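Local structure of myosin regulatory light chain (Physarum polycephalum, 2BL0) at residues T1-F11 / F55-R65. The protein serves as a light chain in the regulatory domain of myosin II and binds a calcium ion in an EF-hand. Sequence-based numbering, arbitrary orientation.
Sequences TASADQIQECF and FDLATFKTVYR
One face of the Phe11 ring lies against the start of helix 57-64: Leu57 CB stands 4.2 Å from the ring centroid, almost on the ring normal, a CH-pi contact made over the face, and Leu57 N sits above the rim on that same side. At the ring edge, in plane, is Phe55 O, while the Phe55 ring meets it obliquely. Phe11 CG is anti to the backbone N (chi1 -177°), which carries the ring across to this helix start. Ile7 CD1 lies over one face of the Arg65 guanidinium, offset toward the rim, and Thr1 OG1 and a water are at its edge; the water bonds to Thr1 OG1 and weakly to Arg65 NH1. Between these flat groups Ile7 is a knob in the hole formed by Leu57, Phe60, Lys61 and Tyr64: its CG2 branch reaches Phe60 CD2 at 3.5 Å, its CD1 end Tyr64 CD2 at 3.6 Å. The axes of helix 4-11 and helix 57-64 come within 10.1 Å of each other, their N-to-C directions 125° apart, as the entering helix of the first EF-hand, whose loop holds the calcium ion, meets the last helix of what is probably its partner hand, joined by the short antiparallel sheet in which the backbones of Phe55 and Val22 are bonded. At the far end Ala2 N donates to Tyr64 OH (3.2 Å, 160°), the hydroxyl also bonding Leu34 O. A phenylalanine in place of Tyr64 would probably leave Ala2 N and Leu34 O without this shared partner, and the N-terminal residues less firmly held. Ala2 O receives a strongly bent and so weak bond from Arg65 NH1 at 2.7 Å. A capping box, Gln6 N to Ser3 OG and Ser3 N to Gln6 OE1, starts helix 4-14 just beyond.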
ATOM      1  N   THR B   1       7.539  -9.298 -13.085  1.00 22.02           N
ATOM      2  CA  THR B   1       8.366  -8.063 -13.125  1.00 21.74           C
ATOM      3  C   THR B   1       7.514  -6.839 -12.759  1.00 20.52           C
ATOM      4  O   THR B   1       6.368  -6.747 -13.157  1.00 20.99           O
ATOM      5  CB  THR B   1       9.003  -7.925 -14.532  1.00 22.20           C
ATOM      6  OG1 THR B   1      10.000  -6.903 -14.521  1.00 22.99           O
ATOM      7  CG2 THR B   1       7.973  -7.475 -15.609  1.00 22.95           C
ATOM      8  N   ALA B   2       8.074  -5.900 -12.000  1.00 19.03           N
ATOM      9  CA  ALA B   2       7.284  -4.763 -11.520  1.00 17.97           C
ATOM     10  C   ALA B   2       6.689  -3.942 -12.662  1.00 16.75           C
ATOM     11  O   ALA B   2       7.406  -3.529 -13.566  1.00 17.72           O
ATOM     12  CB  ALA B   2       8.121  -3.864 -10.616  1.00 17.37           C
ATOM     13  N   SER B   3       5.382  -3.703 -12.609  1.00 15.23           N
ATOM     14  CA  SER B   3       4.707  -2.764 -13.511  1.00 13.63           C
ATOM     15  C   SER B   3       5.172  -1.332 -13.276  1.00 12.97           C
ATOM     16  O   SER B   3       5.840  -1.038 -12.284  1.00 12.00           O
ATOM     17  CB  SER B   3       3.194  -2.795 -13.283  1.00 14.13           C
ATOM     18  OG  SER B   3       2.861  -2.121 -12.078  1.00 11.72           O
ATOM     19  N   ALA B   4       4.777  -0.439 -14.175  1.00 11.96           N
ATOM     20  CA  ALA B   4       5.062   0.985 -14.031  1.00 11.69           C
ATOM     21  C   ALA B   4       4.460   1.552 -12.754  1.00 11.29           C
ATOM     22  O   ALA B   4       5.077   2.379 -12.100  1.00  9.90           O
ATOM     23  CB  ALA B   4       4.537   1.764 -15.232  1.00 12.37           C
ATOM     24  N   ASP B   5       3.246   1.112 -12.419  1.00 10.74           N
ATOM     25  CA  ASP B   5       2.561   1.598 -11.229  1.00 10.96           C
ATOM     26  C   ASP B   5       3.297   1.127  -9.991  1.00  9.75           C
ATOM     27  O   ASP B   5       3.416   1.875  -9.036  1.00 10.01           O
ATOM     28  CB  ASP B   5       1.095   1.138 -11.180  1.00 11.53           C
ATOM     29  CG  ASP B   5       0.202   1.887 -12.159  1.00 13.72           C
ATOM     30  OD1 ASP B   5       0.539   3.018 -12.578  1.00 16.64           O
ATOM     31  OD2 ASP B   5      -0.881   1.406 -12.564  1.00 18.11           O
ATOM     32  N   GLN B   6       3.799  -0.100 -10.020  1.00  9.15           N
ATOM     33  CA  GLN B   6       4.531  -0.652  -8.886  1.00  8.59           C
ATOM     34  C   GLN B   6       5.870   0.051  -8.725  1.00  7.80           C
ATOM     35  O   GLN B   6       6.317   0.276  -7.612  1.00  6.95           O
ATOM     36  CB  GLN B   6       4.748  -2.156  -9.033  1.00  8.22           C
ATOM     37  CG  GLN B   6       3.507  -3.004  -8.756  1.00  9.75           C
ATOM     38  CD  GLN B   6       3.721  -4.462  -9.094  1.00 11.50           C
ATOM     39  OE1 GLN B   6       4.181  -4.778 -10.183  1.00  9.85           O
ATOM     40  NE2 GLN B   6       3.368  -5.354  -8.171  1.00 14.53           N
ATOM     41  N   ILE B   7       6.522   0.379  -9.841  1.00  7.24           N
ATOM     42  CA  ILE B   7       7.786   1.113  -9.780  1.00  7.04           C
ATOM     43  C   ILE B   7       7.564   2.515  -9.196  1.00  6.79           C
ATOM     44  O   ILE B   7       8.313   2.952  -8.320  1.00  5.58           O
ATOM     45  CB  ILE B   7       8.487   1.172 -11.176  1.00  7.02           C
ATOM     46  CG1 ILE B   7       8.924  -0.226 -11.616  1.00  7.15           C
ATOM     47  CG2 ILE B   7       9.700   2.041 -11.111  1.00  6.91           C
ATOM     48  CD1 ILE B   7       9.248  -0.349 -13.106  1.00  7.75           C
ATOM     49  N   GLN B   8       6.525   3.209  -9.653  1.00  7.08           N
ATOM     50  CA  GLN B   8       6.211   4.528  -9.090  1.00  8.04           C
ATOM     51  C   GLN B   8       5.907   4.463  -7.590  1.00  7.03           C
ATOM     52  O   GLN B   8       6.365   5.289  -6.813  1.00  6.48           O
ATOM     53  CB  GLN B   8       5.025   5.159  -9.821  1.00  8.52           C
ATOM     54  CG  GLN B   8       4.596   6.506  -9.242  1.00 12.04           C
ATOM     55  CD  GLN B   8       3.471   7.136 -10.034  1.00 16.26           C
ATOM     56  OE1 GLN B   8       3.547   8.304 -10.408  1.00 19.91           O
ATOM     57  NE2 GLN B   8       2.433   6.368 -10.288  1.00 17.92           N
ATOM     58  N   GLU B   9       5.117   3.475  -7.192  1.00  7.10           N
ATOM     59  CA  GLU B   9       4.727   3.299  -5.805  1.00  6.44           C
ATOM     60  C   GLU B   9       5.946   3.107  -4.929  1.00  6.07           C
ATOM     61  O   GLU B   9       6.055   3.679  -3.845  1.00  5.79           O
ATOM     62  CB  GLU B   9       3.822   2.063  -5.683  1.00  6.87           C
ATOM     63  CG  GLU B   9       3.325   1.752  -4.280  1.00  8.53           C
ATOM     64  CD  GLU B   9       2.448   0.516  -4.216  1.00 11.83           C
ATOM     65  OE1 GLU B   9       2.776  -0.507  -4.851  1.00 10.34           O
ATOM     66  OE2 GLU B   9       1.417   0.578  -3.534  1.00 12.45           O
ATOM     67  N   CYS B  10       6.843   2.246  -5.391  1.00  5.21           N
ATOM     68  CA  CYS B  10       8.070   1.987  -4.678  1.00  4.82           C
ATOM     69  C   CYS B  10       8.887   3.251  -4.534  1.00  4.37           C
ATOM     70  O   CYS B  10       9.308   3.573  -3.429  1.00  4.47           O
ATOM     71  CB  CYS B  10       8.869   0.888  -5.379  1.00  4.40           C
ATOM     72  SG  CYS B  10      10.558   0.640  -4.735  1.00  5.70           S
ATOM     73  N   PHE B  11       9.070   3.992  -5.628  1.00  4.01           N
ATOM     74  CA  PHE B  11       9.842   5.227  -5.596  1.00  4.73           C
ATOM     75  C   PHE B  11       9.258   6.203  -4.578  1.00  4.73           C
ATOM     76  O   PHE B  11       9.989   6.779  -3.781  1.00  4.74           O
ATOM     77  CB  PHE B  11       9.903   5.870  -6.979  1.00  4.63           C
ATOM     78  CG  PHE B  11      10.757   7.112  -7.031  1.00  3.84           C
ATOM     79  CD1 PHE B  11      12.124   7.028  -7.332  1.00  5.20           C
ATOM     80  CD2 PHE B  11      10.204   8.348  -6.794  1.00  6.06           C
ATOM     81  CE1 PHE B  11      12.912   8.159  -7.367  1.00  3.35           C
ATOM     82  CE2 PHE B  11      10.971   9.474  -6.834  1.00  4.68           C
ATOM     83  CZ  PHE B  11      12.326   9.393  -7.124  1.00  4.26           C
ATOM     84  N   PHE B  55      18.638  10.284  -7.526  1.00  7.99           N
ATOM     85  CA  PHE B  55      17.987   9.907  -8.778  1.00  7.04           C
ATOM     86  C   PHE B  55      16.485  10.166  -8.719  1.00  5.91           C
ATOM     87  O   PHE B  55      15.890  10.151  -7.650  1.00  5.73           O
ATOM     88  CB  PHE B  55      18.263   8.438  -9.144  1.00  6.99           C
ATOM     89  CG  PHE B  55      17.757   7.434  -8.137  1.00  7.07           C
ATOM     90  CD1 PHE B  55      18.507   7.105  -7.009  1.00  7.19           C
ATOM     91  CD2 PHE B  55      16.528   6.806  -8.322  1.00  6.09           C
ATOM     92  CE1 PHE B  55      18.017   6.149  -6.090  1.00  6.04           C
ATOM     93  CE2 PHE B  55      16.044   5.861  -7.403  1.00  6.27           C
ATOM     94  CZ  PHE B  55      16.791   5.550  -6.283  1.00  7.77           C
ATOM     95  N   ASP B  56      15.893  10.396  -9.878  1.00  6.26           N
ATOM     96  CA  ASP B  56      14.442  10.612 -10.006  1.00  6.01           C
ATOM     97  C   ASP B  56      13.734   9.370 -10.544  1.00  5.72           C
ATOM     98  O   ASP B  56      14.363   8.349 -10.812  1.00  5.13           O
ATOM     99  CB  ASP B  56      14.120  11.880 -10.817  1.00  6.77           C
ATOM    100  CG  ASP B  56      14.542  11.809 -12.279  1.00  8.44           C
ATOM    101  OD1 ASP B  56      14.861  10.730 -12.812  1.00  7.78           O
ATOM    102  OD2 ASP B  56      14.527  12.837 -13.007  1.00 10.64           O
ATOM    103  N   LEU B  57      12.416   9.459 -10.686  1.00  5.46           N
ATOM    104  CA  LEU B  57      11.611   8.306 -11.046  1.00  5.86           C
ATOM    105  C   LEU B  57      11.942   7.795 -12.434  1.00  5.62           C
ATOM    106  O   LEU B  57      12.047   6.596 -12.628  1.00  5.80           O
ATOM    107  CB  LEU B  57      10.119   8.638 -10.965  1.00  5.31           C
ATOM    108  CG  LEU B  57       9.155   7.552 -11.463  1.00  5.46           C
ATOM    109  CD1 LEU B  57       9.309   6.269 -10.655  1.00  6.07           C
ATOM    110  CD2 LEU B  57       7.724   8.063 -11.455  1.00  8.68           C
ATOM    111  N   ALA B  58      12.125   8.704 -13.389  1.00  6.07           N
ATOM    112  CA  ALA B  58      12.439   8.334 -14.773  1.00  6.07           C
ATOM    113  C   ALA B  58      13.708   7.516 -14.815  1.00  6.12           C
ATOM    114  O   ALA B  58      13.774   6.508 -15.495  1.00  5.54           O
ATOM    115  CB  ALA B  58      12.569   9.572 -15.665  1.00  6.96           C
ATOM    116  N   THR B  59      14.704   7.946 -14.052  1.00  6.45           N
ATOM    117  CA  THR B  59      15.957   7.221 -13.912  1.00  6.39           C
ATOM    118  C   THR B  59      15.772   5.841 -13.274  1.00  6.26           C
ATOM    119  O   THR B  59      16.261   4.819 -13.774  1.00  6.60           O
ATOM    120  CB  THR B  59      16.939   8.077 -13.113  1.00  6.10           C
ATOM    121  OG1 THR B  59      17.345   9.208 -13.925  1.00  8.47           O
ATOM    122  CG2 THR B  59      18.219   7.323 -12.796  1.00  5.18           C
ATOM    123  N   PHE B  60      15.024   5.799 -12.186  1.00  6.21           N
ATOM    124  CA  PHE B  60      14.772   4.558 -11.493  1.00  5.73           C
ATOM    125  C   PHE B  60      14.145   3.558 -12.446  1.00  6.48           C
ATOM    126  O   PHE B  60      14.542   2.402 -12.461  1.00  6.40           O
ATOM    127  CB  PHE B  60      13.843   4.810 -10.313  1.00  6.01           C
ATOM    128  CG  PHE B  60      13.564   3.602  -9.465  1.00  5.73           C
ATOM    129  CD1 PHE B  60      14.596   2.769  -9.011  1.00  7.28           C
ATOM    130  CD2 PHE B  60      12.279   3.336  -9.049  1.00  5.48           C
ATOM    131  CE1 PHE B  60      14.306   1.696  -8.183  1.00  7.67           C
ATOM    132  CE2 PHE B  60      12.006   2.265  -8.230  1.00  7.58           C
ATOM    133  CZ  PHE B  60      13.021   1.454  -7.798  1.00  6.75           C
ATOM    134  N   LYS B  61      13.164   4.006 -13.231  1.00  6.56           N
ATOM    135  CA  LYS B  61      12.513   3.123 -14.218  1.00  7.25           C
ATOM    136  C   LYS B  61      13.504   2.556 -15.210  1.00  7.50           C
ATOM    137  O   LYS B  61      13.507   1.351 -15.480  1.00  7.39           O
ATOM    138  CB  LYS B  61      11.425   3.890 -14.965  1.00  7.97           C
ATOM    139  CG  LYS B  61      10.171   4.077 -14.160  1.00  8.97           C
ATOM    140  CD  LYS B  61       9.179   4.964 -14.911  1.00 10.49           C
ATOM    141  CE  LYS B  61       7.904   5.134 -14.136  1.00 13.72           C
ATOM    142  NZ  LYS B  61       6.866   5.844 -14.928  1.00 13.41           N
ATOM    143  N   THR B  62      14.341   3.434 -15.746  1.00  8.31           N
ATOM    144  CA  THR B  62      15.330   3.093 -16.745  1.00  8.86           C
ATOM    145  C   THR B  62      16.329   2.074 -16.189  1.00  8.28           C
ATOM    146  O   THR B  62      16.642   1.086 -16.836  1.00  8.57           O
ATOM    147  CB  THR B  62      16.079   4.365 -17.222  1.00  9.38           C
ATOM    148  OG1 THR B  62      15.159   5.327 -17.793  1.00 11.72           O
ATOM    149  CG2 THR B  62      17.004   4.031 -18.344  1.00 11.39           C
ATOM    150  N   VAL B  63      16.829   2.323 -14.989  1.00  8.06           N
ATOM    151  CA  VAL B  63      17.794   1.440 -14.351  1.00  7.36           C
ATOM    152  C   VAL B  63      17.156   0.075 -14.059  1.00  7.28           C
ATOM    153  O   VAL B  63      17.734  -0.974 -14.357  1.00  5.96           O
ATOM    154  CB  VAL B  63      18.347   2.064 -13.066  1.00  7.75           C
ATOM    155  CG1 VAL B  63      19.188   1.040 -12.270  1.00  7.75           C
ATOM    156  CG2 VAL B  63      19.204   3.252 -13.404  1.00  9.05           C
ATOM    157  N   TYR B  64      15.940   0.111 -13.510  1.00  6.78           N
ATOM    158  CA  TYR B  64      15.247  -1.099 -13.100  1.00  6.81           C
ATOM    159  C   TYR B  64      14.910  -1.988 -14.275  1.00  7.72           C
ATOM    160  O   TYR B  64      14.930  -3.204 -14.150  1.00  7.58           O
ATOM    161  CB  TYR B  64      13.973  -0.773 -12.307  1.00  6.73           C
ATOM    162  CG  TYR B  64      13.196  -2.019 -11.919  1.00  7.51           C
ATOM    163  CD1 TYR B  64      13.556  -2.772 -10.815  1.00  6.96           C
ATOM    164  CD2 TYR B  64      12.113  -2.436 -12.674  1.00  8.82           C
ATOM    165  CE1 TYR B  64      12.845  -3.924 -10.469  1.00  9.36           C
ATOM    166  CE2 TYR B  64      11.405  -3.589 -12.360  1.00 10.47           C
ATOM    167  CZ  TYR B  64      11.773  -4.323 -11.244  1.00 10.83           C
ATOM    168  OH  TYR B  64      11.064  -5.439 -10.903  1.00 10.52           O
ATOM    169  N   ARG B  65      14.617  -1.394 -15.419  1.00  8.90           N
ATOM    170  CA  ARG B  65      14.177  -2.181 -16.583  1.00 10.27           C
ATOM    171  C   ARG B  65      15.318  -2.917 -17.303  1.00 10.19           C
ATOM    172  O   ARG B  65      15.081  -3.752 -18.184  1.00 11.46           O
ATOM    173  CB  ARG B  65      13.414  -1.282 -17.550  1.00 10.75           C
ATOM    174  CG  ARG B  65      12.042  -0.867 -17.033  1.00 13.32           C
ATOM    175  CD  ARG B  65      11.076  -2.016 -16.831  1.00 18.40           C
ATOM    176  NE  ARG B  65       9.714  -1.524 -16.605  1.00 20.26           N
ATOM    177  CZ  ARG B  65       8.719  -2.256 -16.106  1.00 22.14           C
ATOM    178  NH1 ARG B  65       8.911  -3.535 -15.779  1.00 23.73           N
ATOM    179  NH2 ARG B  65       7.518  -1.705 -15.940  1.00 20.59           N
TER
HETATM  180  O   HOH W   1      11.773  -5.437 -15.875  1.00 37.48           O
HETATM  181  O   HOH W   2       4.557   5.249 -13.137  1.00 73.04           O